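Local coordinates for FOP (PDB 2D68), which is required for anchoring microtubules to centrosomes and for ciliation, and forms homodimers through its N-terminal domain, at the interface of chains A and B. Coordinates in Å, arbitrary orientation; residue numbers count along the deposited sequence, not the author numbering. Chains: chain A/B, FOP.

The interface of chains A and B. Residues chain A 21, 24-25, 75, 78-79; chain B 21, 24-25, 75, 78-79.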
ATOM      1  N   VAL A  21      -5.460   5.761  -1.962  1.00  8.75           N
ATOM      2  CA  VAL A  21      -4.281   5.116  -1.354  1.00  9.15           C
ATOM      3  C   VAL A  21      -4.711   4.091  -0.304  1.00  9.09           C
ATOM      4  O   VAL A  21      -4.266   2.936  -0.326  1.00  8.90           O
ATOM      5  CB  VAL A  21      -3.313   6.146  -0.734  1.00  9.06           C
ATOM      6  CG1 VAL A  21      -2.262   5.449   0.108  1.00  9.01           C
ATOM      7  CG2 VAL A  21      -2.668   7.013  -1.858  1.00  9.45           C
ATOM      8  N   LEU A  24      -6.233   1.035  -1.848  1.00  8.36           N
ATOM      9  CA  LEU A  24      -5.179   0.189  -2.425  1.00  8.39           C
ATOM     10  C   LEU A  24      -4.442  -0.644  -1.374  1.00  7.50           C
ATOM     11  O   LEU A  24      -4.142  -1.804  -1.611  1.00  7.71           O
ATOM     12  CB  LEU A  24      -4.189   1.034  -3.215  1.00  8.36           C
ATOM     13  CG  LEU A  24      -4.702   1.387  -4.607  1.00 10.31           C
ATOM     14  CD1 LEU A  24      -3.961   2.567  -5.157  1.00 11.21           C
ATOM     15  CD2 LEU A  24      -4.557   0.176  -5.532  1.00 10.97           C
ATOM     16  N   VAL A  25      -4.160  -0.051  -0.214  1.00  7.95           N
ATOM     17  CA  VAL A  25      -3.520  -0.785   0.889  1.00  7.14           C
ATOM     18  C   VAL A  25      -4.440  -1.916   1.364  1.00  7.78           C
ATOM     19  O   VAL A  25      -4.011  -3.072   1.460  1.00  8.00           O
ATOM     20  CB  VAL A  25      -3.137   0.186   2.028  1.00  7.51           C
ATOM     21  CG1 VAL A  25      -2.747  -0.577   3.287  1.00  8.22           C
ATOM     22  CG2 VAL A  25      -1.978   1.070   1.562  1.00  7.77           C
ATOM     23  N   LEU A  75      -2.147  -2.647  -6.710  1.00  9.40           N
ATOM     24  CA  LEU A  75      -0.927  -1.863  -6.560  1.00 10.65           C
ATOM     25  C   LEU A  75       0.198  -2.382  -7.447  1.00 10.10           C
ATOM     26  O   LEU A  75       1.074  -1.618  -7.843  1.00 10.12           O
ATOM     27  CB  LEU A  75      -0.500  -1.826  -5.090  1.00 11.90           C
ATOM     28  CG  LEU A  75       0.193  -0.601  -4.505  1.00 17.19           C
ATOM     29  CD1 LEU A  75      -0.488   0.717  -4.876  1.00 15.52           C
ATOM     30  CD2 LEU A  75       0.167  -0.763  -2.998  1.00 18.28           C
ATOM     31  N   VAL A  78      -0.009  -0.710 -10.887  1.00 11.47           N
ATOM     32  CA  VAL A  78       0.511   0.655 -10.785  1.00 11.71           C
ATOM     33  C   VAL A  78       2.042   0.673 -10.817  1.00 12.20           C
ATOM     34  O   VAL A  78       2.658   1.401 -11.592  1.00 12.49           O
ATOM     35  CB  VAL A  78      -0.013   1.347  -9.512  1.00 11.56           C
ATOM     36  CG1 VAL A  78       0.692   2.688  -9.297  1.00 10.98           C
ATOM     37  CG2 VAL A  78      -1.554   1.515  -9.588  1.00 10.55           C
ATOM     38  N   ILE A  79       2.665  -0.150  -9.979  1.00 11.77           N
ATOM     39  CA  ILE A  79       4.129  -0.195  -9.911  1.00 13.16           C
ATOM     40  C   ILE A  79       4.784  -0.753 -11.192  1.00 14.16           C
ATOM     41  O   ILE A  79       5.818  -0.257 -11.656  1.00 14.22           O
ATOM     42  CB  ILE A  79       4.580  -0.942  -8.625  1.00 13.06           C
ATOM     43  CG1 ILE A  79       4.309  -0.075  -7.381  1.00 14.56           C
ATOM     44  CG2 ILE A  79       6.046  -1.346  -8.706  1.00 14.00           C
ATOM     45  CD1 ILE A  79       4.752   1.415  -7.500  1.00 15.95           C
TER
ATOM     46  N   VAL B  21       6.113  -2.926  -4.008  1.00  8.88           N
ATOM     47  CA  VAL B  21       4.707  -2.780  -3.573  1.00  8.42           C
ATOM     48  C   VAL B  21       4.568  -2.979  -2.057  1.00  7.88           C
ATOM     49  O   VAL B  21       4.002  -2.121  -1.335  1.00  8.54           O
ATOM     50  CB  VAL B  21       3.792  -3.783  -4.311  1.00  8.42           C
ATOM     51  CG1 VAL B  21       2.401  -3.791  -3.698  1.00  9.51           C
ATOM     52  CG2 VAL B  21       3.691  -3.402  -5.786  1.00  8.66           C
ATOM     53  N   LEU B  24       6.070  -0.253   0.007  1.00  7.52           N
ATOM     54  CA  LEU B  24       5.218   0.951  -0.001  1.00  7.03           C
ATOM     55  C   LEU B  24       4.041   0.824   0.960  1.00  7.65           C
ATOM     56  O   LEU B  24       3.646   1.809   1.615  1.00  8.24           O
ATOM     57  CB  LEU B  24       4.713   1.257  -1.414  1.00  8.26           C
ATOM     58  CG  LEU B  24       5.754   1.836  -2.369  1.00  8.08           C
ATOM     59  CD1 LEU B  24       5.269   1.675  -3.808  1.00  9.34           C
ATOM     60  CD2 LEU B  24       6.083   3.305  -2.053  1.00  8.41           C
ATOM     61  N   VAL B  25       3.458  -0.368   1.041  1.00  7.60           N
ATOM     62  CA  VAL B  25       2.390  -0.621   2.016  1.00  7.43           C
ATOM     63  C   VAL B  25       2.909  -0.463   3.457  1.00  7.34           C
ATOM     64  O   VAL B  25       2.299   0.260   4.259  1.00  7.84           O
ATOM     65  CB  VAL B  25       1.753  -2.001   1.778  1.00  6.91           C
ATOM     66  CG1 VAL B  25       0.721  -2.341   2.895  1.00  8.51           C
ATOM     67  CG2 VAL B  25       1.048  -2.022   0.422  1.00  7.91           C
ATOM     68  N   LEU B  75       3.125   6.501  -1.102  1.00  8.32           N
ATOM     69  CA  LEU B  75       2.035   6.073  -1.995  1.00  9.23           C
ATOM     70  C   LEU B  75       1.146   7.230  -2.417  1.00  9.18           C
ATOM     71  O   LEU B  75       0.529   7.196  -3.477  1.00  9.37           O
ATOM     72  CB  LEU B  75       1.185   4.982  -1.339  1.00 10.04           C
ATOM     73  CG  LEU B  75       1.709   3.561  -1.478  1.00  9.73           C
ATOM     74  CD1 LEU B  75       0.900   2.585  -0.628  1.00 11.30           C
ATOM     75  CD2 LEU B  75       1.714   3.116  -2.958  1.00  9.67           C
ATOM     76  N   VAL B  78       2.903   8.503  -5.467  1.00  9.40           N
ATOM     77  CA  VAL B  78       2.703   7.512  -6.529  1.00  9.55           C
ATOM     78  C   VAL B  78       1.311   7.690  -7.135  1.00 10.26           C
ATOM     79  O   VAL B  78       1.154   7.795  -8.358  1.00 10.32           O
ATOM     80  CB  VAL B  78       2.921   6.074  -6.009  1.00  9.94           C
ATOM     81  CG1 VAL B  78       2.554   5.082  -7.097  1.00  9.94           C
ATOM     82  CG2 VAL B  78       4.384   5.884  -5.592  1.00  9.26           C
ATOM     83  N   ILE B  79       0.287   7.780  -6.291  1.00 10.09           N
ATOM     84  CA  ILE B  79      -1.069   7.861  -6.810  1.00 11.17           C
ATOM     85  C   ILE B  79      -1.378   9.220  -7.481  1.00 10.37           C
ATOM     86  O   ILE B  79      -2.089   9.266  -8.491  1.00 10.70           O
ATOM     87  CB  ILE B  79      -2.102   7.444  -5.741  1.00 11.72           C
ATOM     88  CG1 ILE B  79      -2.001   5.934  -5.461  1.00 14.55           C
ATOM     89  CG2 ILE B  79      -3.513   7.834  -6.151  1.00 14.94           C
ATOM     90  CD1 ILE B  79      -2.043   5.038  -6.703  1.00 16.94           C
TER
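The backbone carbonyl oxygen of B:Leu75 meets a methyl rather than a donor across the dimer interface: CG2 of A:Val21 lies 3.6 Å from that O. No nitrogen or oxygen pairs across this patch, making it a worked example of two-fold association by shape and apolar burial. A:Val21 divides its work between two methyls. CG1, anti to the backbone N (chi1 169°), touches CB of B:Leu75, while CG2 also reaches CG1 of B:Ile79, the two side chains passing in opposite directions. A:Leu24 and B:Ile79 instead meet tip to tip, CD1 to CD1 at 3.5 Å, a tight fit; in the twin pair, CD1 of A:Ile79 stands 3.7 Å from CD1 of B:Leu24.

At the centre the symmetry is imperfect. The two leucines are turned differently: CG of B:Leu75 stands anti to its carbonyl carbon (chi1 -84°), while A:Leu75 sits off a staggered position (chi1 -147°). They still meet end to end, CD1 of A:Leu75 lying 3.8 Å from CD2 of B:Leu75. The other branch of A:Leu75, CD2, crosses to CG2 of B:Val25 at 3.7 Å and also touches CG1 of B:Val21. An alanine in place of A:Leu75 would probably open a gap between B:Val21, B:Val25 and B:Leu75, leaving the last freer to turn. Two like-with-like contacts join the chains elsewhere. CG1 of A:Val25 approaches CG1 of B:Val25 to 3.9 Å. CG1 of A:Val78 lies 3.7 Å from CG1 of B:Val78.

In the fold, helix 16-31, whose contacting residues belong to the LisH motif, packs against the partner's C-terminal helix, residues 74-81 in chain A, and the two-fold repeats this in both subunits of the alpha-helical dimerisation domain.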